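Local coordinates for BCL-2 protein (Schistosoma japonicum, PDB 7JMT) that probably regulates apoptosis as a Bcl-2 family member by binding BH domains of partner proteins, and here holds the inhibitor ABT-737 in its groove, at residues Q57-F62 with R111-F116; D82-V87 with S127-S132; I94-I99 with A117-L122. All coordinates share one frame; numbering follows the deposited sequence.

Contact 1: residues Q57-F62 with R111-F116; sequences QLVGDF and RIVAMF. With N3C (4-{4-[(4'-chlorobiphenyl-2-yl)methyl]piperazin-1-yl}-N-{[4-({(1R)-3-(dimethylamino)-1-[(phenylthio)methyl]propyl}amino)-3-nitrophenyl]sulfonyl}benzamide), chain G.
Phe62 reaches Ala114 because its CG lies anti to the backbone N (chi1 -177°), which carries the ring over helix 109-127. There Ala114 CA sits over one face, 4.2 Å from the ring centroid and 15° off its normal, a CH-pi contact. The methyl Ala114 CB touches the far end of the ring, 3.6 Å from Phe62 CZ. Val113 projects from helix 109-127 against helix 48-65 with both branches engaged: CG1, anti to its own backbone N, goes to Val59, and CG2, anti to the carbonyl carbon, to Leu58. CG2 meets Leu58 CB at 3.7 Å, the two side chains nearly perpendicular, while CG1 lies 3.8 Å from Val59 CG2, where the side chains pass in opposite senses. No hydrogen bond joins the segments, whose axes approach to 9.1 Å at a crossing angle of -83°; the contact is buried and apolar. ABT-737 borders the same residues. Its phenylthio ring comes to the edge of Phe62, C45 lying 3.4 Å from Phe62 CD1, and its nitro oxygen O33 lies 3.3 Å from Leu58 CD2. The Arg111 side chain leaves the helix-helix interface, and one face of its guanidinium meets the inhibitor's benzamide ring near C20. Leu58, Phe62, Val113 and Ala114, with Arg111, form part of the inhibitor-binding groove of the Bcl-2 fold, where two steeply crossed helices meet.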
# COMPACT_ATOMS: atom_id res chain seq x y z
N GLN A 57 -7.16 3.90 9.80
CA GLN A 57 -7.62 5.15 10.45
C GLN A 57 -6.87 6.34 9.88
O GLN A 57 -7.51 7.35 9.57
CB GLN A 57 -7.38 5.08 11.96
CG GLN A 57 -7.90 6.26 12.75
CD GLN A 57 -7.01 6.53 13.94
OE1 GLN A 57 -7.27 6.08 15.05
NE2 GLN A 57 -5.93 7.26 13.71
N LEU A 58 -5.56 6.23 9.75
CA LEU A 58 -4.71 7.34 9.26
C LEU A 58 -4.96 7.60 7.77
O LEU A 58 -5.01 8.76 7.40
CB LEU A 58 -3.25 7.01 9.57
CG LEU A 58 -2.88 6.91 11.05
CD1 LEU A 58 -1.52 6.24 11.22
CD2 LEU A 58 -2.89 8.27 11.71
N VAL A 59 -5.09 6.56 6.95
CA VAL A 59 -5.26 6.71 5.47
C VAL A 59 -6.61 7.36 5.20
O VAL A 59 -6.69 8.14 4.26
CB VAL A 59 -5.06 5.38 4.70
CG1 VAL A 59 -5.58 5.46 3.28
CG2 VAL A 59 -3.60 4.95 4.70
N GLY A 60 -7.63 7.04 5.98
CA GLY A 60 -8.95 7.66 5.84
C GLY A 60 -8.95 9.13 6.16
O GLY A 60 -9.59 9.89 5.44
N ASP A 61 -8.26 9.53 7.22
CA ASP A 61 -8.13 10.95 7.61
C ASP A 61 -7.35 11.66 6.50
O ASP A 61 -7.66 12.81 6.22
CB ASP A 61 -7.51 11.09 9.00
CG ASP A 61 -8.43 10.69 10.14
OD1 ASP A 61 -9.57 10.29 9.86
OD2 ASP A 61 -7.98 10.77 11.29
N PHE A 62 -6.36 11.00 5.93
CA PHE A 62 -5.57 11.55 4.80
C PHE A 62 -6.47 11.73 3.59
O PHE A 62 -6.34 12.75 2.91
CB PHE A 62 -4.42 10.63 4.44
CG PHE A 62 -3.53 11.15 3.34
CD1 PHE A 62 -2.53 12.07 3.61
CD2 PHE A 62 -3.70 10.73 2.04
CE1 PHE A 62 -1.71 12.55 2.60
CE2 PHE A 62 -2.88 11.22 1.04
CZ PHE A 62 -1.89 12.13 1.31
N ARG A 111 4.12 10.83 5.73
CA ARG A 111 4.49 10.52 4.33
C ARG A 111 4.28 9.03 4.06
O ARG A 111 3.91 8.70 2.94
CB ARG A 111 5.92 10.97 4.00
CG ARG A 111 6.03 12.22 3.15
CD ARG A 111 5.88 13.53 3.86
NE ARG A 111 5.96 14.62 2.90
CZ ARG A 111 5.61 15.89 3.10
NH1 ARG A 111 5.11 16.29 4.26
NH2 ARG A 111 5.75 16.77 2.12
N ILE A 112 4.56 8.15 5.02
CA ILE A 112 4.36 6.68 4.87
C ILE A 112 2.87 6.43 4.70
O ILE A 112 2.52 5.62 3.86
CB ILE A 112 5.01 5.89 6.03
CG1 ILE A 112 6.54 5.95 5.92
CG2 ILE A 112 4.51 4.45 6.07
CD1 ILE A 112 7.28 5.71 7.21
N VAL A 113 2.02 7.14 5.42
CA VAL A 113 0.55 6.98 5.35
C VAL A 113 0.13 7.32 3.92
O VAL A 113 -0.70 6.60 3.37
CB VAL A 113 -0.18 7.82 6.41
CG1 VAL A 113 -1.67 7.96 6.12
CG2 VAL A 113 0.03 7.28 7.81
N ALA A 114 0.71 8.35 3.33
CA ALA A 114 0.39 8.80 1.97
C ALA A 114 0.76 7.76 0.93
O ALA A 114 0.02 7.61 -0.03
CB ALA A 114 1.08 10.09 1.72
N MET A 115 1.89 7.08 1.10
CA MET A 115 2.33 6.04 0.15
C MET A 115 1.29 4.93 0.14
O MET A 115 0.90 4.52 -0.95
CB MET A 115 3.70 5.49 0.55
CG MET A 115 4.13 4.23 -0.19
SD MET A 115 5.60 3.47 0.53
CE MET A 115 4.95 2.85 2.08
N PHE A 116 0.82 4.48 1.30
CA PHE A 116 -0.20 3.41 1.41
C PHE A 116 -1.47 3.93 0.77
O PHE A 116 -2.13 3.17 0.08
CB PHE A 116 -0.36 2.95 2.86
CG PHE A 116 0.69 2.00 3.36
CD1 PHE A 116 0.65 0.66 3.00
CD2 PHE A 116 1.69 2.42 4.21
CE1 PHE A 116 1.61 -0.22 3.47
CE2 PHE A 116 2.64 1.53 4.69
CZ PHE A 116 2.60 0.22 4.31
O34 N3C G . -3.08 11.55 10.24
N33 N3C G . -1.89 11.79 10.47
O33 N3C G . -1.15 10.89 10.78
C33 N3C G . -1.29 13.06 10.42
C32 N3C G . -2.00 14.20 10.69
N35 N3C G . -3.32 14.08 10.92
C36 N3C G . -4.25 15.19 10.89
C41 N3C G . -4.56 15.70 9.47
S42 N3C G . -4.90 14.45 8.24
C43 N3C G . -3.47 13.75 7.67
C48 N3C G . -2.38 14.53 7.46
C47 N3C G . -1.20 13.99 6.98
C46 N3C G . -1.09 12.64 6.73
C45 N3C G . -2.20 11.83 6.96
C44 N3C G . -3.38 12.40 7.42
C37 N3C G . -5.48 14.66 11.65
C38 N3C G . -6.19 15.83 12.33
N39 N3C G . -7.00 15.39 13.48
C40 N3C G . -6.11 15.34 14.68
C39 N3C G . -8.14 16.32 13.67
C31 N3C G . -1.36 15.44 10.66
C30 N3C G . -0.00 15.51 10.38
C34 N3C G . 0.07 13.13 10.13
C29 N3C G . 0.72 14.35 10.11
S28 N3C G . 2.28 14.42 9.81
O28 N3C G . 2.79 15.63 10.42
O29 N3C G . 3.03 13.31 10.37
N27 N3C G . 2.33 14.44 8.31
C26 N3C G . 1.87 15.50 7.63
O26 N3C G . 1.42 16.52 8.12
C23 N3C G . 1.84 15.36 6.15
C22 N3C G . 1.07 16.25 5.46
C21 N3C G . 0.94 16.14 4.08
C24 N3C G . 2.42 14.27 5.50
C25 N3C G . 2.28 14.17 4.11
C20 N3C G . 1.56 15.12 3.38
N17 N3C G . 1.38 15.02 1.99
C16 N3C G . 0.67 16.12 1.32
C15 N3C G . 0.79 16.04 -0.20
C18 N3C G . 1.83 13.82 1.29
C19 N3C G . 2.00 14.03 -0.18
N14 N3C G . 0.79 14.67 -0.70
C13 N3C G . 0.72 14.82 -2.16
C12 N3C G . 1.63 13.93 -2.97
C11 N3C G . 2.88 14.43 -3.32
C10 N3C G . 3.77 13.68 -4.07
C9 N3C G . 3.42 12.41 -4.48
C8 N3C G . 2.18 11.91 -4.12
C7 N3C G . 1.27 12.67 -3.37
C4 N3C G . 0.06 12.06 -3.08
C3 N3C G . -1.10 12.30 -3.81
C2 N3C G . -2.26 11.61 -3.50
C5 N3C G . 0.05 11.12 -2.07
C6 N3C G . -1.11 10.45 -1.76
C1 N3C G . -2.25 10.71 -2.47
CL1 N3C G . -3.70 9.80 -2.00

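Contact 2: residues D82-V87 with S127-S132; sequences DSDKPV and SKHGHS
His129 and His131 reach from the 127-132 loop onto the backbone of residues 82-87, and the close packing of the contact gathers round their two rings. His131 has its CG anti to the carbonyl carbon, which carries NE2 to Ser83 O at 3.2 Å with an N-H...O angle of 150°. The donor stands above the carbonyl plane, 38° out of it, and the oxygen is tilted from the imidazole plane. Val87 CG1 lies over one face of this ring, 3.9 Å from its centroid, and His129 CB packs on the opposite face. Ser83 O also lies over one face of the His129 ring, 3.1 Å from CD2, so this oxygen accepts a bond from His131 and packs over the His129 ring. On the same face, Asp84 CA makes a CH-pi contact with His129, 4.2 Å from the centroid. The solvent side, formed by the exposed Asp82 and Asp84, is looser. His129 NE2 gives Asp82 O only a weak bond, 3.2 Å long with an angle of 122°, and Asp84 keeps OD1 3.7 Å from His129 ND1. The carboxylate of Asp82 is salt-bridged to Arg125 (OD2 to NH1). Together these features describe a surface pairing of two interhelical loops, one with an ST turn in which Ser83 OG accepts from Lys85 N, the other with consecutive inverse gamma turns centred on Gly130 and His131, the latter at the N-cap position of helix 132-155.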
# COMPACT_ATOMS: atom_id res chain seq x y z
N ASP A 82 -7.98 2.85 -15.10
CA ASP A 82 -9.46 2.71 -15.07
C ASP A 82 -9.96 2.07 -16.37
O ASP A 82 -11.19 2.03 -16.55
CB ASP A 82 -10.11 4.06 -14.76
CG ASP A 82 -10.07 4.43 -13.29
OD1 ASP A 82 -11.04 4.09 -12.59
OD2 ASP A 82 -9.09 5.05 -12.88
N SER A 83 -9.08 1.60 -17.26
CA SER A 83 -9.44 0.94 -18.54
C SER A 83 -9.59 -0.56 -18.36
O SER A 83 -9.18 -1.05 -17.32
CB SER A 83 -8.43 1.21 -19.61
OG SER A 83 -8.84 0.66 -20.85
N ASP A 84 -10.22 -1.25 -19.31
CA ASP A 84 -10.36 -2.73 -19.31
C ASP A 84 -9.13 -3.31 -19.99
O ASP A 84 -8.90 -4.52 -19.85
CB ASP A 84 -11.63 -3.15 -20.04
CG ASP A 84 -11.94 -4.64 -20.00
OD1 ASP A 84 -12.15 -5.16 -18.89
OD2 ASP A 84 -11.97 -5.25 -21.08
N LYS A 85 -8.34 -2.48 -20.67
CA LYS A 85 -7.17 -2.94 -21.45
C LYS A 85 -6.04 -3.39 -20.52
O LYS A 85 -5.84 -2.71 -19.51
CB LYS A 85 -6.69 -1.78 -22.32
CG LYS A 85 -7.61 -1.42 -23.48
CD LYS A 85 -7.28 -0.08 -24.09
CE LYS A 85 -7.48 -0.02 -25.59
NZ LYS A 85 -6.32 -0.58 -26.33
N PRO A 86 -5.26 -4.44 -20.83
CA PRO A 86 -4.11 -4.79 -20.00
C PRO A 86 -3.17 -3.58 -19.92
O PRO A 86 -2.98 -2.95 -20.93
CB PRO A 86 -3.47 -5.97 -20.72
CG PRO A 86 -4.60 -6.58 -21.51
CD PRO A 86 -5.45 -5.40 -21.92
N VAL A 87 -2.61 -3.28 -18.75
CA VAL A 87 -1.81 -2.04 -18.51
C VAL A 87 -0.33 -2.27 -18.77
O VAL A 87 0.05 -3.44 -18.91
CB VAL A 87 -2.01 -1.54 -17.07
CG1 VAL A 87 -3.49 -1.52 -16.68
CG2 VAL A 87 -1.21 -2.34 -16.04
N SER A 127 -8.54 -2.63 -9.59
CA SER A 127 -9.35 -3.82 -9.21
C SER A 127 -10.66 -3.91 -9.98
O SER A 127 -11.14 -5.04 -10.15
CB SER A 127 -9.62 -3.84 -7.75
OG SER A 127 -10.65 -2.93 -7.39
N LYS A 128 -11.23 -2.80 -10.43
CA LYS A 128 -12.57 -2.82 -11.08
C LYS A 128 -12.45 -3.79 -12.24
O LYS A 128 -13.43 -4.51 -12.48
CB LYS A 128 -12.99 -1.42 -11.51
CG LYS A 128 -14.39 -1.31 -12.09
CD LYS A 128 -14.83 0.12 -12.32
CE LYS A 128 -16.13 0.22 -13.09
NZ LYS A 128 -17.26 -0.43 -12.39
N HIS A 129 -11.31 -3.82 -12.91
CA HIS A 129 -11.00 -4.79 -13.99
C HIS A 129 -9.97 -5.73 -13.36
O HIS A 129 -9.42 -5.36 -12.34
CB HIS A 129 -10.57 -4.00 -15.22
CG HIS A 129 -11.37 -2.75 -15.39
ND1 HIS A 129 -12.57 -2.73 -16.07
CD2 HIS A 129 -11.17 -1.50 -14.93
CE1 HIS A 129 -13.06 -1.51 -16.04
NE2 HIS A 129 -12.23 -0.74 -15.34
N GLY A 130 -9.74 -6.91 -13.90
CA GLY A 130 -8.85 -7.87 -13.22
C GLY A 130 -7.39 -7.60 -13.52
O GLY A 130 -6.76 -8.49 -14.11
N HIS A 131 -6.84 -6.46 -13.10
CA HIS A 131 -5.40 -6.16 -13.27
C HIS A 131 -4.66 -6.66 -12.03
O HIS A 131 -3.97 -5.86 -11.41
CB HIS A 131 -5.19 -4.68 -13.57
CG HIS A 131 -5.87 -4.21 -14.81
ND1 HIS A 131 -6.04 -5.02 -15.90
CD2 HIS A 131 -6.39 -3.01 -15.13
CE1 HIS A 131 -6.66 -4.34 -16.85
NE2 HIS A 131 -6.87 -3.11 -16.40
N SER A 132 -4.77 -7.95 -11.73
CA SER A 132 -4.15 -8.57 -10.54
C SER A 132 -2.63 -8.46 -10.63
O SER A 132 -2.01 -8.15 -9.61
CB SER A 132 -4.55 -10.00 -10.46
OG SER A 132 -4.17 -10.70 -11.62

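Contact 3: residues I94-I99 with A117-L122; sequences IFYLEI and AFLRIL. With N3C (4-{4-[(4'-chlorobiphenyl-2-yl)methyl]piperazin-1-yl}-N-{[4-({(1R)-3-(dimethylamino)-1-[(phenylthio)methyl]propyl}amino)-3-nitrophenyl]sulfonyl}benzamide), chain G.
The axes of segments 94-99 and 117-122 run nearly antiparallel, at 155°, and come no closer than 12.0 Å, a separation bridged by large side chains. In this all-helical Bcl-2 fold the gap is filled by an aromatic cluster of Phe95, Tyr96 and Phe118. Phe118, with CG anti to its main-chain nitrogen, extends from helix 109-127 into the middle of the group. Its ring lies almost parallel to that of Tyr96, the planes 6° apart, yet the centroids are 5.9 Å apart and neither ring lies over the other's face; they meet rim to rim through Tyr96 CD1 and Phe118 CD1, at 3.7 Å. Phe95 approaches differently: its CZ comes to the edge of Phe118, in the plane of that ring, with the two planes at 68°. Leu122 CD1 packs over one face of Phe118 and also reaches Tyr96 CD1, at 3.7 Å, so this one methyl touches both rings. The phenol end of Tyr96 slants across Leu119, OH lying 4.0 Å from its CB, and the hydroxyl is hydrogen-bonded to Thr142 of helix 132-155. Toward the inhibitor, Ile121 CD1 stands 3.5 Å from the chlorine CL1 of ABT-737, with Ala117 CB a little farther off. Ile99 lies nearly perpendicular to Phe118, its branch methyl CG2 3.4 Å from Phe118 CE1.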
# COMPACT_ATOMS: atom_id res chain seq x y z
N ILE A 94 7.79 2.55 -12.86
CA ILE A 94 8.76 3.67 -12.90
C ILE A 94 8.03 4.89 -12.37
O ILE A 94 8.62 5.62 -11.57
CB ILE A 94 9.34 3.91 -14.31
CG1 ILE A 94 9.96 2.65 -14.93
CG2 ILE A 94 10.34 5.06 -14.29
CD1 ILE A 94 10.86 1.85 -14.01
N PHE A 95 6.79 5.10 -12.79
CA PHE A 95 5.97 6.25 -12.35
C PHE A 95 5.69 6.17 -10.86
O PHE A 95 5.82 7.20 -10.20
CB PHE A 95 4.66 6.30 -13.14
CG PHE A 95 3.51 7.00 -12.46
CD1 PHE A 95 3.47 8.38 -12.35
CD2 PHE A 95 2.45 6.27 -11.96
CE1 PHE A 95 2.41 9.01 -11.74
CE2 PHE A 95 1.38 6.90 -11.35
CZ PHE A 95 1.36 8.27 -11.24
N TYR A 96 5.34 4.99 -10.35
CA TYR A 96 5.04 4.80 -8.92
C TYR A 96 6.31 5.03 -8.13
O TYR A 96 6.29 5.81 -7.20
CB TYR A 96 4.42 3.42 -8.68
CG TYR A 96 4.16 3.07 -7.24
CD1 TYR A 96 3.06 3.57 -6.57
CD2 TYR A 96 5.01 2.23 -6.55
CE1 TYR A 96 2.81 3.25 -5.25
CE2 TYR A 96 4.78 1.90 -5.23
CZ TYR A 96 3.68 2.41 -4.58
OH TYR A 96 3.46 2.09 -3.27
N LEU A 97 7.41 4.46 -8.57
CA LEU A 97 8.69 4.57 -7.83
C LEU A 97 9.13 6.03 -7.82
O LEU A 97 9.60 6.47 -6.78
CB LEU A 97 9.74 3.66 -8.46
CG LEU A 97 9.62 2.17 -8.12
CD1 LEU A 97 10.46 1.34 -9.07
CD2 LEU A 97 10.02 1.91 -6.68
N GLU A 98 9.00 6.74 -8.93
CA GLU A 98 9.39 8.17 -9.05
C GLU A 98 8.49 9.03 -8.18
O GLU A 98 9.00 9.96 -7.56
CB GLU A 98 9.36 8.60 -10.52
CG GLU A 98 10.52 8.08 -11.34
CD GLU A 98 11.87 8.73 -11.07
OE1 GLU A 98 11.89 9.88 -10.61
OE2 GLU A 98 12.89 8.07 -11.31
N ILE A 99 7.19 8.76 -8.17
CA ILE A 99 6.20 9.48 -7.33
C ILE A 99 6.61 9.28 -5.88
O ILE A 99 6.55 10.24 -5.15
CB ILE A 99 4.77 9.00 -7.63
CG1 ILE A 99 4.17 9.71 -8.85
CG2 ILE A 99 3.85 9.09 -6.42
CD1 ILE A 99 3.65 11.10 -8.59
N ALA A 117 -1.79 5.20 0.98
CA ALA A 117 -2.99 5.84 0.42
C ALA A 117 -2.93 5.84 -1.10
O ALA A 117 -3.96 5.60 -1.72
CB ALA A 117 -3.11 7.24 0.95
N PHE A 118 -1.78 6.12 -1.69
CA PHE A 118 -1.60 6.13 -3.16
C PHE A 118 -1.77 4.71 -3.68
O PHE A 118 -2.47 4.53 -4.66
CB PHE A 118 -0.26 6.75 -3.52
CG PHE A 118 -0.02 7.03 -4.99
CD1 PHE A 118 1.13 6.58 -5.61
CD2 PHE A 118 -0.94 7.75 -5.74
CE1 PHE A 118 1.35 6.84 -6.95
CE2 PHE A 118 -0.71 8.00 -7.08
CZ PHE A 118 0.43 7.54 -7.68
N LEU A 119 -1.18 3.74 -3.00
CA LEU A 119 -1.28 2.32 -3.40
C LEU A 119 -2.74 1.91 -3.33
O LEU A 119 -3.17 1.18 -4.20
CB LEU A 119 -0.40 1.47 -2.47
CG LEU A 119 -0.38 -0.04 -2.71
CD1 LEU A 119 0.30 -0.38 -4.03
CD2 LEU A 119 0.31 -0.75 -1.56
N ARG A 120 -3.49 2.38 -2.33
CA ARG A 120 -4.91 2.05 -2.19
C ARG A 120 -5.65 2.61 -3.40
O ARG A 120 -6.43 1.86 -3.97
CB ARG A 120 -5.49 2.66 -0.92
CG ARG A 120 -6.91 2.25 -0.60
CD ARG A 120 -7.43 2.97 0.63
NE ARG A 120 -8.87 3.18 0.56
CZ ARG A 120 -9.50 4.09 -0.20
NH1 ARG A 120 -8.82 4.90 -1.00
NH2 ARG A 120 -10.81 4.17 -0.16
N ILE A 121 -5.39 3.84 -3.80
CA ILE A 121 -6.14 4.49 -4.91
C ILE A 121 -5.82 3.73 -6.19
O ILE A 121 -6.76 3.37 -6.90
CB ILE A 121 -5.85 6.00 -4.99
CG1 ILE A 121 -6.79 6.78 -4.07
CG2 ILE A 121 -5.91 6.52 -6.42
CD1 ILE A 121 -6.24 8.10 -3.61
N LEU A 122 -4.55 3.44 -6.43
CA LEU A 122 -4.12 2.73 -7.66
C LEU A 122 -4.69 1.32 -7.64
O LEU A 122 -5.30 0.94 -8.62
CB LEU A 122 -2.60 2.70 -7.73
CG LEU A 122 -1.88 4.02 -8.02
CD1 LEU A 122 -0.39 3.88 -7.76
CD2 LEU A 122 -2.13 4.49 -9.44
O34 N3C G . -3.08 11.55 10.24
N33 N3C G . -1.89 11.79 10.47
O33 N3C G . -1.15 10.89 10.78
C33 N3C G . -1.29 13.06 10.42
C32 N3C G . -2.00 14.20 10.69
N35 N3C G . -3.32 14.08 10.92
C36 N3C G . -4.25 15.19 10.89
C41 N3C G . -4.56 15.70 9.47
S42 N3C G . -4.90 14.45 8.24
C43 N3C G . -3.47 13.75 7.67
C48 N3C G . -2.38 14.53 7.46
C47 N3C G . -1.20 13.99 6.98
C46 N3C G . -1.09 12.64 6.73
C45 N3C G . -2.20 11.83 6.96
C44 N3C G . -3.38 12.40 7.42
C37 N3C G . -5.48 14.66 11.65
C38 N3C G . -6.19 15.83 12.33
N39 N3C G . -7.00 15.39 13.48
C40 N3C G . -6.11 15.34 14.68
C39 N3C G . -8.14 16.32 13.67
C31 N3C G . -1.36 15.44 10.66
C30 N3C G . -0.00 15.51 10.38
C34 N3C G . 0.07 13.13 10.13
C29 N3C G . 0.72 14.35 10.11
S28 N3C G . 2.28 14.42 9.81
O28 N3C G . 2.79 15.63 10.42
O29 N3C G . 3.03 13.31 10.37
N27 N3C G . 2.33 14.44 8.31
C26 N3C G . 1.87 15.50 7.63
O26 N3C G . 1.42 16.52 8.12
C23 N3C G . 1.84 15.36 6.15
C22 N3C G . 1.07 16.25 5.46
C21 N3C G . 0.94 16.14 4.08
C24 N3C G . 2.42 14.27 5.50
C25 N3C G . 2.28 14.17 4.11
C20 N3C G . 1.56 15.12 3.38
N17 N3C G . 1.38 15.02 1.99
C16 N3C G . 0.67 16.12 1.32
C15 N3C G . 0.79 16.04 -0.20
C18 N3C G . 1.83 13.82 1.29
C19 N3C G . 2.00 14.03 -0.18
N14 N3C G . 0.79 14.67 -0.70
C13 N3C G . 0.72 14.82 -2.16
C12 N3C G . 1.63 13.93 -2.97
C11 N3C G . 2.88 14.43 -3.32
C10 N3C G . 3.77 13.68 -4.07
C9 N3C G . 3.42 12.41 -4.48
C8 N3C G . 2.18 11.91 -4.12
C7 N3C G . 1.27 12.67 -3.37
C4 N3C G . 0.06 12.06 -3.08
C3 N3C G . -1.10 12.30 -3.81
C2 N3C G . -2.26 11.61 -3.50
C5 N3C G . 0.05 11.12 -2.07
C6 N3C G . -1.11 10.45 -1.76
C1 N3C G . -2.25 10.71 -2.47
CL1 N3C G . -3.70 9.80 -2.00

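Helix 109-127 unites contacts 1 and 3, whose centres are 13 Å apart: residues 111-116 meet helix 48-65, and within 117-122, Phe118, Leu119 and Leu122 meet helix 89-103. The two contacts touch directly, Phe62 CD2 lying 3.7 Å from Ala117 CB, and both border ABT-737, so the inhibitor spans a groove built on successive turns of one helix. Contact 2 joins the loop before helix 89-103 to the loop after helix 109-127; along the chain its segments enclose those of contact 3, while contact 1's segments alternate with those of both. Its centre lies 16 Å from that of contact 3 and 24 Å from that of contact 1, placing this polar surface pairing away from the inhibitor-binding groove.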